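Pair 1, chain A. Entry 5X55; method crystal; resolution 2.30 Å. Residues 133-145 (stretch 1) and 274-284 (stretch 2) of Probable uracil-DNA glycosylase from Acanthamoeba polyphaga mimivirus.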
# COMPACT_ATOMS: atom_id res chain seq x y z
N GLU A 133 -11.89 -14.41 0.32
CA GLU A 133 -10.68 -15.01 0.88
C GLU A 133 -10.07 -14.22 2.04
O GLU A 133 -9.18 -14.74 2.71
CB GLU A 133 -9.61 -15.19 -0.21
CG GLU A 133 -10.01 -16.09 -1.38
CD GLU A 133 -10.82 -15.38 -2.46
OE1 GLU A 133 -11.55 -14.42 -2.14
OE2 GLU A 133 -10.73 -15.78 -3.65
N TRP A 134 -10.52 -12.98 2.30
CA TRP A 134 -10.03 -12.21 3.43
C TRP A 134 -10.94 -12.28 4.65
O TRP A 134 -10.55 -11.79 5.72
CB TRP A 134 -9.83 -10.74 3.03
CG TRP A 134 -8.61 -10.48 2.16
CD1 TRP A 134 -8.59 -10.29 0.81
CD2 TRP A 134 -7.24 -10.35 2.61
NE1 TRP A 134 -7.29 -10.07 0.38
CE2 TRP A 134 -6.45 -10.10 1.47
CE3 TRP A 134 -6.62 -10.44 3.86
CZ2 TRP A 134 -5.07 -9.94 1.54
CZ3 TRP A 134 -5.23 -10.26 3.93
CH2 TRP A 134 -4.47 -10.02 2.78
N PHE A 135 -12.13 -12.88 4.52
CA PHE A 135 -13.09 -12.85 5.62
C PHE A 135 -12.51 -13.50 6.87
O PHE A 135 -12.71 -13.00 7.99
CB PHE A 135 -14.41 -13.51 5.20
CG PHE A 135 -15.22 -12.70 4.18
CD1 PHE A 135 -14.84 -11.41 3.81
CD2 PHE A 135 -16.37 -13.25 3.58
CE1 PHE A 135 -15.57 -10.68 2.87
CE2 PHE A 135 -17.11 -12.52 2.64
CZ PHE A 135 -16.72 -11.24 2.28
N ASP A 136 -11.74 -14.58 6.71
CA ASP A 136 -11.11 -15.21 7.86
C ASP A 136 -10.20 -14.24 8.58
O ASP A 136 -10.32 -14.04 9.79
CB ASP A 136 -10.35 -16.47 7.43
CG ASP A 136 -11.29 -17.67 7.20
OD1 ASP A 136 -12.50 -17.43 6.95
OD2 ASP A 136 -10.84 -18.83 7.27
N PHE A 137 -9.32 -13.56 7.83
CA PHE A 137 -8.50 -12.54 8.48
C PHE A 137 -9.38 -11.51 9.15
O PHE A 137 -9.16 -11.16 10.32
CB PHE A 137 -7.56 -11.87 7.47
CG PHE A 137 -7.01 -10.56 7.95
CD1 PHE A 137 -6.02 -10.52 8.93
CD2 PHE A 137 -7.49 -9.38 7.44
CE1 PHE A 137 -5.52 -9.33 9.38
CE2 PHE A 137 -7.00 -8.18 7.89
CZ PHE A 137 -6.00 -8.15 8.87
N PHE A 138 -10.44 -11.08 8.46
CA PHE A 138 -11.26 -10.03 9.04
C PHE A 138 -11.99 -10.54 10.28
O PHE A 138 -12.13 -9.80 11.26
CB PHE A 138 -12.23 -9.48 7.99
CG PHE A 138 -12.46 -8.02 8.13
CD1 PHE A 138 -13.39 -7.53 9.04
CD2 PHE A 138 -11.71 -7.12 7.40
CE1 PHE A 138 -13.58 -6.17 9.19
CE2 PHE A 138 -11.89 -5.77 7.54
CZ PHE A 138 -12.82 -5.29 8.43
N LYS A 139 -12.36 -11.82 10.29
CA LYS A 139 -13.00 -12.37 11.48
C LYS A 139 -12.03 -12.36 12.66
O LYS A 139 -12.44 -12.11 13.80
CB LYS A 139 -13.50 -13.79 11.18
CG LYS A 139 -14.04 -14.55 12.39
CD LYS A 139 -14.48 -15.96 11.99
CE LYS A 139 -14.83 -16.82 13.19
NZ LYS A 139 -14.98 -18.26 12.81
N TYR A 140 -10.74 -12.57 12.40
CA TYR A 140 -9.76 -12.49 13.48
C TYR A 140 -9.61 -11.05 13.97
O TYR A 140 -9.42 -10.82 15.17
CB TYR A 140 -8.41 -13.04 13.01
CG TYR A 140 -7.28 -12.76 13.99
CD1 TYR A 140 -7.12 -13.54 15.14
CD2 TYR A 140 -6.36 -11.74 13.76
CE1 TYR A 140 -6.08 -13.29 16.05
CE2 TYR A 140 -5.32 -11.49 14.66
CZ TYR A 140 -5.19 -12.27 15.80
OH TYR A 140 -4.16 -12.01 16.69
N VAL A 141 -9.72 -10.08 13.07
CA VAL A 141 -9.44 -8.71 13.48
C VAL A 141 -10.59 -8.12 14.29
O VAL A 141 -10.36 -7.39 15.26
CB VAL A 141 -9.08 -7.87 12.24
CG1 VAL A 141 -9.36 -6.42 12.48
CG2 VAL A 141 -7.62 -8.05 11.92
N GLU A 142 -11.84 -8.45 13.92
CA GLU A 142 -12.98 -7.90 14.66
C GLU A 142 -13.06 -8.44 16.07
O GLU A 142 -13.71 -7.82 16.91
CB GLU A 142 -14.31 -8.20 13.97
CG GLU A 142 -14.39 -8.06 12.48
CD GLU A 142 -15.57 -8.86 11.91
OE1 GLU A 142 -16.21 -9.59 12.69
OE2 GLU A 142 -15.83 -8.79 10.69
N SER A 143 -12.44 -9.59 16.36
CA SER A 143 -12.45 -10.13 17.71
C SER A 143 -11.49 -9.41 18.64
O SER A 143 -11.54 -9.67 19.85
CB SER A 143 -12.12 -11.61 17.68
OG SER A 143 -10.71 -11.79 17.56
N LYS A 144 -10.61 -8.55 18.12
CA LYS A 144 -9.64 -7.83 18.94
C LYS A 144 -10.30 -6.63 19.61
O LYS A 144 -11.27 -6.08 19.11
CB LYS A 144 -8.46 -7.35 18.09
CG LYS A 144 -7.79 -8.44 17.29
CD LYS A 144 -6.99 -9.37 18.17
CE LYS A 144 -5.53 -9.44 17.69
NZ LYS A 144 -4.83 -8.12 17.75
N THR A 145 -9.74 -6.21 20.75
CA THR A 145 -10.39 -5.11 21.46
C THR A 145 -10.17 -3.77 20.77
O THR A 145 -11.00 -2.87 20.91
CB THR A 145 -9.92 -5.04 22.92
OG1 THR A 145 -8.53 -4.67 22.98
CG2 THR A 145 -10.11 -6.39 23.61
N SER A 274 -2.59 -1.14 14.75
CA SER A 274 -2.87 -2.51 15.16
C SER A 274 -3.46 -3.32 14.01
O SER A 274 -3.16 -4.51 13.87
CB SER A 274 -3.82 -2.53 16.36
OG SER A 274 -3.27 -1.81 17.44
N PHE A 275 -4.30 -2.69 13.19
CA PHE A 275 -4.85 -3.38 12.03
C PHE A 275 -3.74 -3.79 11.08
O PHE A 275 -3.67 -4.94 10.65
CB PHE A 275 -5.87 -2.48 11.33
CG PHE A 275 -6.54 -3.12 10.14
CD1 PHE A 275 -7.65 -3.93 10.31
CD2 PHE A 275 -6.05 -2.91 8.86
CE1 PHE A 275 -8.29 -4.52 9.22
CE2 PHE A 275 -6.68 -3.49 7.75
CZ PHE A 275 -7.80 -4.31 7.93
N THR A 276 -2.83 -2.86 10.76
CA THR A 276 -1.73 -3.18 9.85
C THR A 276 -0.79 -4.21 10.46
O THR A 276 -0.31 -5.11 9.76
CB THR A 276 -0.98 -1.90 9.47
OG1 THR A 276 -1.88 -0.99 8.82
CG2 THR A 276 0.17 -2.21 8.51
N ALA A 277 -0.54 -4.14 11.78
CA ALA A 277 0.29 -5.16 12.41
C ALA A 277 -0.34 -6.53 12.28
O ALA A 277 0.33 -7.51 11.95
CB ALA A 277 0.54 -4.81 13.87
N ASP A 278 -1.66 -6.63 12.52
CA ASP A 278 -2.34 -7.91 12.35
C ASP A 278 -2.37 -8.35 10.88
O ASP A 278 -2.37 -9.55 10.60
CB ASP A 278 -3.76 -7.83 12.90
CG ASP A 278 -3.81 -7.96 14.42
OD1 ASP A 278 -2.84 -8.50 15.01
OD2 ASP A 278 -4.81 -7.53 15.02
N LEU A 279 -2.38 -7.41 9.94
CA LEU A 279 -2.34 -7.80 8.53
C LEU A 279 -0.98 -8.40 8.18
O LEU A 279 -0.91 -9.48 7.56
CB LEU A 279 -2.66 -6.58 7.67
CG LEU A 279 -2.58 -6.66 6.15
CD1 LEU A 279 -3.31 -7.90 5.62
CD2 LEU A 279 -3.15 -5.36 5.54
N ILE A 280 0.11 -7.74 8.59
CA ILE A 280 1.45 -8.28 8.37
C ILE A 280 1.58 -9.65 9.02
O ILE A 280 2.05 -10.61 8.39
CB ILE A 280 2.53 -7.32 8.91
CG1 ILE A 280 2.35 -5.86 8.43
CG2 ILE A 280 3.93 -7.85 8.61
CD1 ILE A 280 2.50 -5.67 6.99
N ASP A 281 1.18 -9.75 10.29
CA ASP A 281 1.34 -11.00 11.03
C ASP A 281 0.51 -12.11 10.40
O ASP A 281 0.96 -13.26 10.32
CB ASP A 281 0.94 -10.81 12.50
CG ASP A 281 1.87 -9.85 13.23
OD1 ASP A 281 2.99 -9.59 12.71
OD2 ASP A 281 1.49 -9.33 14.30
N TYR A 282 -0.70 -11.78 9.95
CA TYR A 282 -1.53 -12.78 9.28
C TYR A 282 -0.81 -13.33 8.05
O TYR A 282 -0.79 -14.55 7.82
CB TYR A 282 -2.87 -12.16 8.89
CG TYR A 282 -3.77 -13.13 8.16
CD1 TYR A 282 -4.59 -14.02 8.86
CD2 TYR A 282 -3.78 -13.17 6.78
CE1 TYR A 282 -5.40 -14.91 8.19
CE2 TYR A 282 -4.59 -14.07 6.10
CZ TYR A 282 -5.40 -14.94 6.81
OH TYR A 282 -6.21 -15.82 6.14
N LEU A 283 -0.22 -12.44 7.24
CA LEU A 283 0.42 -12.91 6.01
C LEU A 283 1.64 -13.77 6.32
O LEU A 283 1.80 -14.86 5.77
CB LEU A 283 0.80 -11.72 5.11
CG LEU A 283 -0.36 -10.90 4.53
CD1 LEU A 283 0.20 -9.70 3.79
CD2 LEU A 283 -1.20 -11.74 3.59
N THR A 284 2.51 -13.30 7.23
CA THR A 284 3.72 -14.06 7.54
C THR A 284 3.44 -15.34 8.33
O THR A 284 4.25 -16.26 8.31
CB THR A 284 4.72 -13.20 8.31
OG1 THR A 284 4.13 -12.81 9.57
CG2 THR A 284 5.07 -11.95 7.50
O HOH W 1 -8.45 -14.51 5.31

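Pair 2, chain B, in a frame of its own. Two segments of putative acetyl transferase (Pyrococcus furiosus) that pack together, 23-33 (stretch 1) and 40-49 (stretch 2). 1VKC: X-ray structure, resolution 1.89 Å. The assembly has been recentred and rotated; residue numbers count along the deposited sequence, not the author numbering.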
# COMPACT_ATOMS: atom_id res chain seq x y z
N ILE B 23 -10.52 8.72 -0.33
CA ILE B 23 -9.35 9.47 -0.79
C ILE B 23 -8.19 9.29 0.19
O ILE B 23 -7.08 8.97 -0.20
CB ILE B 23 -9.71 10.98 -0.92
CG1 ILE B 23 -10.74 11.19 -2.03
CG2 ILE B 23 -8.44 11.81 -1.18
CD1 ILE B 23 -11.39 12.58 -2.02
N LYS B 24 -8.47 9.50 1.46
CA LYS B 24 -7.46 9.35 2.51
C LYS B 24 -6.79 7.96 2.44
O LYS B 24 -5.58 7.85 2.49
CB LYS B 24 -8.11 9.58 3.89
CG LYS B 24 -7.13 9.61 5.06
CD LYS B 24 -7.87 9.69 6.39
N LYS B 25 -7.59 6.90 2.28
CA LYS B 25 -7.05 5.53 2.25
C LYS B 25 -6.25 5.23 1.00
O LYS B 25 -5.22 4.55 1.05
CB LYS B 25 -8.16 4.50 2.44
CG LYS B 25 -8.62 4.40 3.89
CD LYS B 25 -10.03 3.79 3.99
CE LYS B 25 -10.33 3.32 5.40
N LEU B 26 -6.69 5.75 -0.14
CA LEU B 26 -5.94 5.59 -1.37
C LEU B 26 -4.59 6.34 -1.31
O LEU B 26 -3.54 5.82 -1.70
CB LEU B 26 -6.79 6.05 -2.55
CG LEU B 26 -6.20 6.02 -3.96
CD1 LEU B 26 -5.69 4.66 -4.33
CD2 LEU B 26 -7.26 6.51 -4.93
N ASP B 27 -4.63 7.56 -0.80
CA ASP B 27 -3.41 8.32 -0.59
C ASP B 27 -2.46 7.63 0.40
O ASP B 27 -1.26 7.66 0.21
CB ASP B 27 -3.73 9.71 -0.10
CG ASP B 27 -2.49 10.52 0.18
OD1 ASP B 27 -1.72 10.82 -0.77
OD2 ASP B 27 -2.20 10.88 1.32
N ARG B 28 -3.00 7.04 1.45
CA ARG B 28 -2.19 6.26 2.40
C ARG B 28 -1.48 5.12 1.68
O ARG B 28 -0.29 4.89 1.88
CB ARG B 28 -3.07 5.69 3.50
CG ARG B 28 -2.36 4.73 4.44
CD ARG B 28 -3.12 4.48 5.70
NE ARG B 28 -3.43 5.76 6.34
CZ ARG B 28 -4.40 5.97 7.22
NH1 ARG B 28 -5.19 4.96 7.63
NH2 ARG B 28 -4.59 7.19 7.70
N GLU B 29 -2.21 4.40 0.84
CA GLU B 29 -1.66 3.27 0.09
C GLU B 29 -0.60 3.74 -0.91
O GLU B 29 0.52 3.19 -0.95
CB GLU B 29 -2.80 2.50 -0.63
CG GLU B 29 -2.35 1.27 -1.44
CD GLU B 29 -1.87 0.10 -0.58
OE1 GLU B 29 -0.90 -0.58 -0.97
OE2 GLU B 29 -2.47 -0.16 0.48
N ILE B 30 -0.94 4.74 -1.71
CA ILE B 30 -0.03 5.26 -2.72
C ILE B 30 1.26 5.85 -2.09
O ILE B 30 2.38 5.48 -2.49
CB ILE B 30 -0.74 6.32 -3.60
CG1 ILE B 30 -1.78 5.63 -4.51
CG2 ILE B 30 0.26 7.09 -4.47
CD1 ILE B 30 -2.59 6.58 -5.34
N SER B 31 1.09 6.73 -1.11
CA SER B 31 2.21 7.51 -0.54
C SER B 31 3.28 6.65 0.09
O SER B 31 4.45 7.04 0.17
CB SER B 31 1.70 8.52 0.48
OG SER B 31 0.91 9.49 -0.13
N TYR B 32 2.89 5.47 0.56
CA TYR B 32 3.81 4.62 1.31
C TYR B 32 5.02 4.18 0.48
O TYR B 32 6.09 3.93 1.04
CB TYR B 32 3.09 3.42 1.91
CG TYR B 32 4.02 2.52 2.65
CD1 TYR B 32 4.66 2.95 3.80
CD2 TYR B 32 4.32 1.24 2.16
CE1 TYR B 32 5.54 2.13 4.48
CE2 TYR B 32 5.21 0.42 2.83
CZ TYR B 32 5.81 0.87 3.99
OH TYR B 32 6.69 0.06 4.65
N SER B 33 4.88 4.10 -0.83
CA SER B 33 5.99 3.69 -1.69
C SER B 33 7.17 4.66 -1.64
O SER B 33 8.32 4.27 -1.82
CB SER B 33 5.53 3.50 -3.14
OG SER B 33 5.12 4.73 -3.71
N SER B 40 8.01 1.66 10.79
CA SER B 40 7.05 0.55 10.69
C SER B 40 5.80 1.01 9.92
O SER B 40 5.48 2.19 9.87
CB SER B 40 6.64 0.07 12.07
OG SER B 40 5.78 1.00 12.71
N TYR B 41 5.08 0.07 9.33
CA TYR B 41 3.87 0.43 8.63
C TYR B 41 2.84 1.01 9.61
O TYR B 41 2.13 1.95 9.28
CB TYR B 41 3.28 -0.75 7.84
CG TYR B 41 2.11 -0.31 7.00
CD1 TYR B 41 2.30 0.44 5.85
CD2 TYR B 41 0.81 -0.60 7.38
CE1 TYR B 41 1.23 0.89 5.10
CE2 TYR B 41 -0.27 -0.17 6.63
CZ TYR B 41 -0.04 0.58 5.48
OH TYR B 41 -1.08 1.01 4.72
N GLU B 42 2.78 0.47 10.83
CA GLU B 42 1.90 1.01 11.85
C GLU B 42 2.25 2.47 12.20
O GLU B 42 1.33 3.30 12.37
CB GLU B 42 1.93 0.16 13.11
CG GLU B 42 0.94 0.63 14.18
CD GLU B 42 -0.49 0.65 13.67
OE1 GLU B 42 -1.12 1.75 13.69
OE2 GLU B 42 -0.99 -0.42 13.24
N GLU B 43 3.54 2.77 12.34
CA GLU B 43 4.04 4.15 12.51
C GLU B 43 3.60 5.03 11.32
O GLU B 43 3.05 6.11 11.51
CB GLU B 43 5.57 4.19 12.65
CG GLU B 43 6.09 3.74 14.01
CD GLU B 43 7.58 3.37 14.03
OE1 GLU B 43 8.11 3.18 15.15
OE2 GLU B 43 8.23 3.25 12.97
N TYR B 44 3.84 4.54 10.10
CA TYR B 44 3.47 5.28 8.89
C TYR B 44 1.97 5.62 8.91
O TYR B 44 1.58 6.77 8.76
CB TYR B 44 3.83 4.50 7.62
CG TYR B 44 3.13 5.03 6.40
CD1 TYR B 44 2.06 4.33 5.82
CD2 TYR B 44 3.47 6.27 5.85
CE1 TYR B 44 1.40 4.83 4.69
CE2 TYR B 44 2.83 6.77 4.75
CZ TYR B 44 1.79 6.05 4.17
OH TYR B 44 1.17 6.58 3.08
N GLU B 45 1.14 4.61 9.11
CA GLU B 45 -0.31 4.78 9.17
C GLU B 45 -0.76 5.88 10.14
O GLU B 45 -1.62 6.71 9.80
CB GLU B 45 -0.94 3.46 9.56
CG GLU B 45 -2.34 3.22 9.04
CD GLU B 45 -2.51 1.81 8.52
OE1 GLU B 45 -3.11 1.66 7.44
OE2 GLU B 45 -2.03 0.84 9.18
N GLU B 46 -0.21 5.89 11.35
CA GLU B 46 -0.61 6.86 12.40
C GLU B 46 -0.21 8.29 12.02
O GLU B 46 -0.99 9.23 12.20
CB GLU B 46 0.01 6.50 13.75
CG GLU B 46 -0.58 5.23 14.38
CD GLU B 46 0.15 4.76 15.62
OE1 GLU B 46 1.04 5.50 16.13
OE2 GLU B 46 -0.15 3.64 16.09
N ARG B 47 1.01 8.42 11.50
CA ARG B 47 1.54 9.72 11.03
C ARG B 47 0.81 10.23 9.79
O ARG B 47 0.53 11.44 9.67
CB ARG B 47 3.02 9.59 10.73
CG ARG B 47 3.88 9.35 11.96
CD ARG B 47 5.32 9.11 11.64
NE ARG B 47 6.04 8.62 12.80
CZ ARG B 47 7.29 8.18 12.82
NH1 ARG B 47 7.81 7.73 13.96
NH2 ARG B 47 8.04 8.17 11.72
N HIS B 48 0.53 9.33 8.86
CA HIS B 48 -0.30 9.68 7.71
C HIS B 48 -1.68 10.20 8.14
O HIS B 48 -2.17 11.18 7.59
CB HIS B 48 -0.47 8.51 6.70
CG HIS B 48 -1.35 8.88 5.53
ND1 HIS B 48 -2.73 8.91 5.61
CD2 HIS B 48 -1.04 9.30 4.28
CE1 HIS B 48 -3.23 9.30 4.45
NE2 HIS B 48 -2.23 9.55 3.63
N GLU B 49 -2.31 9.55 9.13
CA GLU B 49 -3.61 10.01 9.62
C GLU B 49 -3.47 11.40 10.27
O GLU B 49 -4.24 12.30 9.97
CB GLU B 49 -4.21 9.02 10.62
CG GLU B 49 -5.59 9.40 11.15
CD GLU B 49 -6.66 9.44 10.08
OE1 GLU B 49 -7.46 10.40 10.07
OE2 GLU B 49 -6.71 8.51 9.25

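Pair 1 and pair 2 each pack two helices that run in largely opposing directions. The angle between the N-to-C directions is 135° in both. The axes approach to 10.7 Å in pair 1 and 10.6 Å in pair 2. Backbone atoms of 14 central residues superpose with an RMSD of 0.6 Å. The buried areas are also close, 570 and 587 Å².

The central position is A:Phe137 in pair 1 and B:Arg28 in pair 2. Each side chain is a knob in a hole of four residues. A:Phe137 sits among A:Phe275, A:Asp278, A:Leu279 and A:Tyr282. B:Arg28 sits among B:Tyr44, B:Glu45, B:His48 and B:Glu49. Three of these hole positions match: A:Asp278 with B:Tyr44, A:Leu279 with B:Glu45, and A:Tyr282 with B:His48.

The start of the two knobs is alike. Both have chi1 in t. A:Phe137 CB lies 3.7 Å from the centroid of the A:Tyr282 ring, over its face. B:Arg28 CB lies 3.8 Å from the centroid of the B:His48 ring, also over the face.

Farther out the chemistry differs. The ring of A:Phe137 turns its edge toward the face of A:Phe275, with centroids 5.7 Å apart. Its CZ is 3.9 Å from A:Leu279 CB. The guanidinium of B:Arg28 instead meets polar partners. Its NH2 donates to B:Glu49 OE2 at 2.9 Å, within a salt bridge, and to B:His48 ND1 at 3.3 Å. B:Glu45 CG lies over one guanidinium face.

A:Val141 matches B:Tyr32, and A:Phe275 matches B:Tyr41. In pair 1, A:Val141 CG1 meets the edge of the A:Phe275 ring, 3.7 Å from CD1. In pair 2 both residues are aromatic, and the edge of B:Tyr41 points to the face of B:Tyr32. Their planes stand at 90°.

At the A:Asp278 and B:Tyr44 position, both side chains make a polar link to the first stretch. A:Asp278 OD2 accepts from A:Lys144 NZ at 2.8 Å, in a salt bridge. B:Tyr44 OH donates to the backbone B:Arg28 O at 2.5 Å.

A:Asp136 and B:Asp27 keep the same residue type but not the same role. A:Asp136 CB comes only to 4.4 Å from A:Tyr282 OH. B:Asp27 OD2 accepts from B:His48 NE2 at 2.7 Å. The hydroxyl of A:Tyr282 is linked through a water, 2.7 Å from its OH, which also bonds A:Phe137 N and A:Glu133 O.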